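Local coordinates for protein argonaute (Aquifex aeolicus, PDB 1YVU) that uses short single-stranded DNA guides to find complementary RNA and cleaves the target strand, with magnesium as the preferred metal, at residues T108-F114 with R293-L298; P139-K144 with L155-L159; F21-K25 with V63-Y69. All coordinates share one frame; numbering follows the deposited sequence.

Interaction 1: residues T108-F114 with R293-L298; sequences TKVKDKF and RYVKAL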
# COMPACT_ATOMS: atom_id res chain seq x y z
N THR A 108 21.92 21.20 -4.78
CA THR A 108 22.83 21.44 -3.65
C THR A 108 23.46 20.12 -3.23
O THR A 108 24.23 20.07 -2.27
CB THR A 108 22.12 22.09 -2.45
OG1 THR A 108 21.15 23.02 -2.93
CG2 THR A 108 23.09 22.90 -1.60
N LYS A 109 23.05 19.05 -3.91
CA LYS A 109 23.52 17.66 -3.70
C LYS A 109 23.62 17.17 -2.26
O LYS A 109 24.37 16.24 -1.96
CB LYS A 109 24.85 17.45 -4.45
CG LYS A 109 24.73 17.64 -5.96
CD LYS A 109 26.08 17.79 -6.62
CE LYS A 109 25.91 18.38 -8.00
NZ LYS A 109 27.24 18.53 -8.65
N VAL A 110 22.79 17.75 -1.39
CA VAL A 110 22.75 17.46 0.05
C VAL A 110 22.21 16.07 0.42
O VAL A 110 22.60 15.50 1.45
CB VAL A 110 22.03 18.60 0.79
CG1 VAL A 110 20.59 18.71 0.34
CG2 VAL A 110 22.20 18.49 2.32
N LYS A 111 21.37 15.51 -0.44
CA LYS A 111 20.84 14.18 -0.22
C LYS A 111 21.93 13.18 -0.67
O LYS A 111 22.05 12.08 -0.13
CB LYS A 111 19.53 13.98 -0.99
CG LYS A 111 18.60 12.98 -0.32
CD LYS A 111 17.53 12.38 -1.25
CE LYS A 111 16.48 13.39 -1.66
NZ LYS A 111 15.20 12.69 -1.79
N ASP A 112 22.77 13.63 -1.59
CA ASP A 112 23.88 12.83 -2.09
C ASP A 112 25.03 12.84 -1.09
O ASP A 112 25.73 11.83 -0.95
CB ASP A 112 24.36 13.35 -3.43
CG ASP A 112 23.26 13.41 -4.46
OD1 ASP A 112 22.43 12.47 -4.49
OD2 ASP A 112 23.23 14.39 -5.22
N LYS A 113 25.22 13.96 -0.38
CA LYS A 113 26.27 14.06 0.64
C LYS A 113 25.87 13.15 1.80
O LYS A 113 26.71 12.44 2.34
CB LYS A 113 26.47 15.49 1.17
CG LYS A 113 27.90 15.72 1.79
CD LYS A 113 27.94 16.85 2.84
CE LYS A 113 29.33 16.99 3.50
NZ LYS A 113 29.28 17.96 4.65
N PHE A 114 24.56 13.11 2.09
CA PHE A 114 24.03 12.28 3.17
C PHE A 114 24.18 10.79 2.88
O PHE A 114 24.69 10.06 3.72
CB PHE A 114 22.57 12.58 3.45
CG PHE A 114 22.03 11.85 4.66
CD1 PHE A 114 22.52 12.17 5.96
CD2 PHE A 114 21.12 10.78 4.52
CE1 PHE A 114 22.10 11.42 7.11
CE2 PHE A 114 20.69 10.03 5.66
CZ PHE A 114 21.19 10.35 6.96
N ARG A 293 21.22 19.14 8.00
CA ARG A 293 22.04 19.28 6.77
C ARG A 293 21.36 20.04 5.64
O ARG A 293 22.03 20.74 4.86
CB ARG A 293 22.53 17.93 6.27
CG ARG A 293 23.58 17.28 7.15
CD ARG A 293 23.92 15.92 6.60
NE ARG A 293 24.81 15.15 7.46
CZ ARG A 293 25.91 14.53 7.04
NH1 ARG A 293 26.28 14.59 5.76
NH2 ARG A 293 26.63 13.80 7.89
N TYR A 294 20.04 19.88 5.57
CA TYR A 294 19.21 20.57 4.57
C TYR A 294 19.21 22.05 4.90
O TYR A 294 19.35 22.88 4.01
CB TYR A 294 17.75 20.07 4.59
CG TYR A 294 17.44 18.74 3.93
CD1 TYR A 294 16.15 18.19 3.98
CD2 TYR A 294 18.45 18.00 3.27
CE1 TYR A 294 15.88 16.92 3.39
CE2 TYR A 294 18.19 16.74 2.67
CZ TYR A 294 16.92 16.21 2.73
OH TYR A 294 16.72 14.99 2.16
N VAL A 295 19.15 22.36 6.20
CA VAL A 295 19.11 23.75 6.66
C VAL A 295 20.42 24.49 6.43
O VAL A 295 20.39 25.71 6.26
CB VAL A 295 18.65 23.90 8.14
CG1 VAL A 295 18.06 25.31 8.35
CG2 VAL A 295 17.58 22.89 8.50
N LYS A 296 21.56 23.77 6.39
CA LYS A 296 22.88 24.41 6.13
C LYS A 296 22.90 24.77 4.65
O LYS A 296 23.16 25.93 4.23
CB LYS A 296 24.04 23.42 6.32
CG LYS A 296 24.67 23.28 7.68
CD LYS A 296 26.08 22.67 7.53
CE LYS A 296 26.79 22.56 8.87
NZ LYS A 296 28.28 22.57 8.74
N ALA A 297 22.52 23.75 3.89
CA ALA A 297 22.48 23.75 2.46
C ALA A 297 21.48 24.68 1.83
O ALA A 297 21.68 25.09 0.68
CB ALA A 297 22.22 22.35 2.00
N LEU A 298 20.40 24.99 2.56
CA LEU A 298 19.32 25.82 2.03
C LEU A 298 18.90 27.16 2.68
O LEU A 298 18.10 27.91 2.09
CB LEU A 298 18.09 24.94 1.78
CG LEU A 298 18.11 23.56 1.07
CD1 LEU A 298 16.71 23.16 0.75
CD2 LEU A 298 18.90 23.54 -0.21

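Interaction 2: residues P139-K144 with L155-L159; sequences PEVNEK and LHLDL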
# COMPACT_ATOMS: atom_id res chain seq x y z
N PRO A 139 19.57 3.18 1.86
CA PRO A 139 18.68 4.19 2.46
C PRO A 139 18.03 5.08 1.42
O PRO A 139 18.67 5.54 0.46
CB PRO A 139 19.62 5.03 3.32
CG PRO A 139 20.81 4.19 3.47
CD PRO A 139 20.97 3.48 2.20
N GLU A 140 16.74 5.30 1.59
CA GLU A 140 15.99 6.18 0.71
C GLU A 140 15.37 7.24 1.60
O GLU A 140 14.89 6.97 2.71
CB GLU A 140 14.92 5.42 -0.11
CG GLU A 140 13.77 4.81 0.72
CD GLU A 140 12.88 3.86 -0.05
OE1 GLU A 140 12.79 4.00 -1.29
OE2 GLU A 140 12.26 2.98 0.60
N VAL A 141 15.54 8.47 1.14
CA VAL A 141 15.03 9.63 1.84
C VAL A 141 13.98 10.27 0.94
O VAL A 141 14.30 10.85 -0.10
CB VAL A 141 16.16 10.65 2.20
CG1 VAL A 141 15.86 11.29 3.53
CG2 VAL A 141 17.54 9.98 2.23
N ASN A 142 12.72 10.05 1.32
CA ASN A 142 11.59 10.59 0.60
C ASN A 142 10.98 11.79 1.35
O ASN A 142 10.72 11.73 2.56
CB ASN A 142 10.54 9.49 0.37
CG ASN A 142 10.96 8.48 -0.73
OD1 ASN A 142 12.12 8.39 -1.15
ND2 ASN A 142 9.97 7.73 -1.21
N GLU A 143 10.88 12.92 0.63
CA GLU A 143 10.31 14.18 1.14
C GLU A 143 9.10 14.57 0.30
O GLU A 143 9.14 14.54 -0.94
CB GLU A 143 11.27 15.38 1.04
CG GLU A 143 12.69 15.19 1.52
CD GLU A 143 13.55 14.45 0.52
OE1 GLU A 143 13.20 14.40 -0.68
OE2 GLU A 143 14.59 13.92 0.94
N LYS A 144 8.04 14.96 0.98
CA LYS A 144 6.83 15.42 0.32
C LYS A 144 6.35 16.62 1.14
O LYS A 144 6.52 16.65 2.36
CB LYS A 144 5.79 14.31 0.26
CG LYS A 144 5.87 13.51 -1.02
CD LYS A 144 5.23 12.16 -0.87
CE LYS A 144 5.42 11.36 -2.15
NZ LYS A 144 5.34 9.89 -1.87
N LEU A 155 6.96 19.84 5.91
CA LEU A 155 7.84 18.97 5.19
C LEU A 155 7.72 17.65 5.88
O LEU A 155 7.91 17.54 7.10
CB LEU A 155 9.29 19.43 5.16
CG LEU A 155 10.24 18.46 4.42
CD1 LEU A 155 9.92 18.35 2.93
CD2 LEU A 155 11.64 18.93 4.61
N HIS A 156 7.17 16.73 5.11
CA HIS A 156 7.01 15.36 5.52
C HIS A 156 8.33 14.74 5.07
O HIS A 156 8.64 14.71 3.86
CB HIS A 156 5.83 14.72 4.80
CG HIS A 156 5.80 13.23 4.90
ND1 HIS A 156 6.55 12.53 5.82
CD2 HIS A 156 5.16 12.30 4.14
CE1 HIS A 156 6.39 11.23 5.62
NE2 HIS A 156 5.55 11.07 4.61
N LEU A 157 9.10 14.28 6.06
CA LEU A 157 10.39 13.66 5.80
C LEU A 157 10.56 12.32 6.50
O LEU A 157 10.39 12.20 7.71
CB LEU A 157 11.51 14.63 6.18
CG LEU A 157 13.00 14.28 6.14
CD1 LEU A 157 13.43 13.57 4.89
CD2 LEU A 157 13.74 15.57 6.27
N ASP A 158 10.93 11.32 5.71
CA ASP A 158 11.14 9.99 6.23
C ASP A 158 12.42 9.39 5.68
O ASP A 158 13.04 9.92 4.74
CB ASP A 158 9.94 9.09 5.86
CG ASP A 158 9.61 8.05 6.95
OD1 ASP A 158 10.51 7.59 7.68
OD2 ASP A 158 8.41 7.71 7.05
N LEU A 159 12.80 8.26 6.29
CA LEU A 159 13.98 7.47 5.95
C LEU A 159 13.59 6.00 5.96
O LEU A 159 13.20 5.45 6.99
CB LEU A 159 15.10 7.71 6.97
CG LEU A 159 16.40 6.99 6.64
CD1 LEU A 159 17.15 7.72 5.56
CD2 LEU A 159 17.22 6.91 7.87

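Interaction 3: residues F21-K25 with V63-Y69; sequences FTVFK and VEKDTLY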
# COMPACT_ATOMS: atom_id res chain seq x y z
N PHE A 21 12.58 35.54 -10.65
CA PHE A 21 12.25 34.27 -11.34
C PHE A 21 11.95 34.42 -12.84
O PHE A 21 11.15 35.29 -13.24
CB PHE A 21 11.00 33.62 -10.71
CG PHE A 21 11.26 32.78 -9.50
CD1 PHE A 21 12.08 33.24 -8.45
CD2 PHE A 21 10.63 31.55 -9.38
CE1 PHE A 21 12.28 32.48 -7.27
CE2 PHE A 21 10.81 30.76 -8.21
CZ PHE A 21 11.63 31.23 -7.15
N THR A 22 12.48 33.50 -13.65
CA THR A 22 12.26 33.47 -15.09
C THR A 22 11.08 32.53 -15.46
O THR A 22 11.09 31.33 -15.15
CB THR A 22 13.55 33.06 -15.83
OG1 THR A 22 14.62 33.89 -15.38
CG2 THR A 22 13.40 33.25 -17.34
N VAL A 23 10.07 33.10 -16.11
CA VAL A 23 8.88 32.36 -16.53
C VAL A 23 9.05 31.80 -17.95
O VAL A 23 9.70 32.40 -18.81
CB VAL A 23 7.59 33.26 -16.48
CG1 VAL A 23 6.34 32.42 -16.63
CG2 VAL A 23 7.53 34.04 -15.19
N PHE A 24 8.49 30.60 -18.14
CA PHE A 24 8.49 29.86 -19.40
C PHE A 24 7.10 29.27 -19.66
O PHE A 24 6.59 28.53 -18.83
CB PHE A 24 9.56 28.75 -19.40
CG PHE A 24 10.98 29.24 -19.51
CD1 PHE A 24 11.83 29.25 -18.40
CD2 PHE A 24 11.46 29.78 -20.72
CE1 PHE A 24 13.15 29.79 -18.48
CE2 PHE A 24 12.79 30.32 -20.82
CZ PHE A 24 13.62 30.33 -19.70
N LYS A 25 6.46 29.66 -20.75
CA LYS A 25 5.14 29.11 -21.10
C LYS A 25 5.29 28.45 -22.49
O LYS A 25 6.03 28.99 -23.35
CB LYS A 25 4.06 30.20 -21.12
CG LYS A 25 2.64 29.69 -20.83
CD LYS A 25 1.56 30.55 -21.50
CE LYS A 25 0.16 30.05 -21.17
NZ LYS A 25 -0.88 30.79 -21.93
N VAL A 63 18.79 33.33 -15.94
CA VAL A 63 19.49 32.55 -16.96
C VAL A 63 19.85 33.63 -17.99
O VAL A 63 18.95 34.30 -18.53
CB VAL A 63 18.58 31.52 -17.71
CG1 VAL A 63 19.42 30.40 -18.33
CG2 VAL A 63 17.50 30.97 -16.83
N GLU A 64 21.15 33.83 -18.23
CA GLU A 64 21.62 34.82 -19.20
C GLU A 64 21.42 34.31 -20.62
O GLU A 64 21.52 33.10 -20.87
CB GLU A 64 23.10 35.14 -18.96
CG GLU A 64 23.39 35.78 -17.60
CD GLU A 64 24.86 36.16 -17.41
OE1 GLU A 64 25.74 35.56 -18.07
OE2 GLU A 64 25.13 37.07 -16.59
N LYS A 65 21.08 35.23 -21.53
CA LYS A 65 20.85 34.98 -22.97
C LYS A 65 19.70 34.01 -23.33
O LYS A 65 19.58 33.61 -24.50
CB LYS A 65 22.16 34.52 -23.66
CG LYS A 65 23.40 35.44 -23.54
CD LYS A 65 24.70 34.63 -23.76
CE LYS A 65 25.96 35.46 -23.61
NZ LYS A 65 27.18 34.59 -23.67
N ASP A 66 18.85 33.66 -22.35
CA ASP A 66 17.71 32.73 -22.55
C ASP A 66 16.63 33.21 -23.53
O ASP A 66 16.03 34.28 -23.36
CB ASP A 66 17.07 32.32 -21.20
CG ASP A 66 16.17 33.41 -20.57
OD1 ASP A 66 16.71 34.45 -20.11
OD2 ASP A 66 14.93 33.24 -20.56
N THR A 67 16.38 32.41 -24.56
CA THR A 67 15.37 32.76 -25.55
C THR A 67 14.33 31.65 -25.51
O THR A 67 13.32 31.77 -24.80
CB THR A 67 15.99 32.93 -26.98
OG1 THR A 67 17.29 33.52 -26.87
CG2 THR A 67 15.12 33.87 -27.84
N LEU A 68 14.62 30.55 -26.22
CA LEU A 68 13.74 29.39 -26.32
C LEU A 68 14.32 28.12 -25.73
O LEU A 68 15.54 27.91 -25.72
CB LEU A 68 13.40 29.11 -27.79
CG LEU A 68 12.67 30.20 -28.56
CD1 LEU A 68 13.53 30.68 -29.70
CD2 LEU A 68 11.37 29.67 -29.04
N TYR A 69 13.42 27.28 -25.21
CA TYR A 69 13.77 26.01 -24.61
C TYR A 69 13.17 24.89 -25.42
O TYR A 69 11.95 24.79 -25.53
CB TYR A 69 13.29 25.98 -23.16
CG TYR A 69 14.33 26.42 -22.19
CD1 TYR A 69 14.82 27.74 -22.21
CD2 TYR A 69 14.89 25.51 -21.28
CE1 TYR A 69 15.88 28.16 -21.34
CE2 TYR A 69 15.95 25.91 -20.40
CZ TYR A 69 16.43 27.23 -20.45
OH TYR A 69 17.45 27.64 -19.62

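Interaction 1: residues T108-F114 with R293-L298
V110 spreads its two methyl branches over R293, Y294 and A297. CG1, at chi1 63°, lies obliquely against the Y294 ring, 3.7 Å from CD2, while CG2, left anti to the backbone N, reaches the R293 carbonyl and the CB of A297. Ahead of the helix, the T108 methyl extends this apolar seam, its CG2 lying 3.7 Å from CB of A297. The T108 hydroxyl is turned back to F104 O, and L298 CD2 comes obliquely to OG1, 3.6 Å away. At the other end the extended R293 chain crosses F114 at about a right angle. CD1 of F114 sits 4.0 Å from NE and over one face of the guanidinium, toward its rim, so that an edge of the ring, with the two planes 83° apart, meets the flat of the charged group. K113 runs across the same guanidinium with its CD near NH1; the two positive ends, K113 NZ and R293 NH1, are 4.6 Å apart, and R293 NH2 is held by Y289 OH. Y294 reaches past V110 until its OH lies 3.7 Å from CG of K111, and that hydroxyl is bonded to E143 of the neighbouring hairpin. A phenylalanine in place of Y294 would keep the ring against V110 but would probably leave E143 OE2 without its hydroxyl partner. The segments of helices 110-126 and 280-299 run at 140° to each other with their axes 10.3 Å apart, a roughly antiparallel helix-helix packing that joins linker L1 to linker L2 within the PAZ lobe.

Interaction 2: residues P139-K144 with L155-L159
V141 and L157 meet at the apolar centre, where CG1 of V141 lies obliquely 3.6 Å from CD1 of L157. The same leucine methyl also rests on the aliphatic part of E143, 3.8 Å from its CG, the two side chains lying side by side and pointing the same way. L159 extends this layer: its CD1 is 4.0 Å from CG2 of V141 and brushes the ring of P139. CB of E143 is covered by CD1 of L155. This face packs on helix 280-299, through I290, L291 and L286. The strands form the arms of an antiparallel beta hairpin, 134-147 with 153-165, in linker L1, part of an antiparallel sheet shared with strands 9-14 and 303-305. E143 and L157 face each other as a non-hydrogen-bonded pair, followed by the hydrogen-bonded pair K144 and H156. In that pair K144 N gives a bond of 3.0 Å to H156 O, and H156 N returns one of 2.8 Å to K144 O, entering almost straight on at a C=O...N angle of 175°. D158 N adds a longer bond, 3.2 Å, to N142 O. On the opposite face H156, its CG set opposite the backbone N (chi1 165°), sends NE2 to N602 O. D158 OD1 takes both the backbone N of L159, 2.8 Å away, and a salt bridge from R605, while the poorly ordered E140 appears to pair with R162.

Interaction 3: residues F21-K25 with V63-Y69
The F24 ring leans obliquely on the ring of Y69, with centroids 4.6 Å apart and planes inclined at 49°, and this aromatic pair is the apolar part of the meeting of two loops. The atoms that touch are CZ and CE2 of F24 and CE1 and CD1 of Y69; the closest pair, CZ of F24 and CE1 of Y69, is 3.5 Å apart. F24 gets there with CG opposite its own carbonyl carbon (chi1 -73°), which carries the ring across the gap between the backbones, whose CA atoms are 8.4 Å apart at F24 and Y69.

Contacts between carbon and oxygen form a second group. OD2 of D66 comes in obliquely at the end of the F24 ring, 3.3 Å from CZ, with the carboxylate plane turned 79° from that of the ring. The same oxygen lies 3.6 Å from the T22 methyl CG2, the side chains of T22 and D66 pointing at each other from opposite directions, so one carboxylate oxygen has carbon neighbours on both T22 and F24. The side chain of V63 lies toward T22 more loosely, its CG2 being 4.4 Å from the T22 OG1. The T67 carbonyl O sits farther off, near the plane of the F24 ring at its edge.

The polar bonds lie within each loop or run to its neighbours. V63 to D66 make a type II beta turn, with K65 in left-handed backbone geometry, and T67 OG1 gives a weak bond to K65 O. The T22 hydroxyl is bonded to G61 O.

Within the N-terminal domain, F24 also rests on C59 of strand 56-59 and on K81 of strand 78-82, while V63 and Y69 contact T46 and Q45 at the end of helix 32-46.

How the interactions relate
Interactions 1 and 2 are contiguous, with centres 13 Å apart, and interaction 2 is nested along the chain inside the loop that interaction 1 closes. Besides the tyrosine hydroxyl bond, a probable hydrogen bond from K111 NZ to V141 O, 2.7 Å long, ties them together, and Y294 CE1 packs on L157 CD2 at 3.8 Å. Interaction 3 closes earlier in the chain and stands apart, its centre 27 Å from that of interaction 1 and 31 Å from that of interaction 2. All three lie away from the PIWI site where D502 and D683 hold calcium, although 155-159 touches the PIWI domain through N602 and R605.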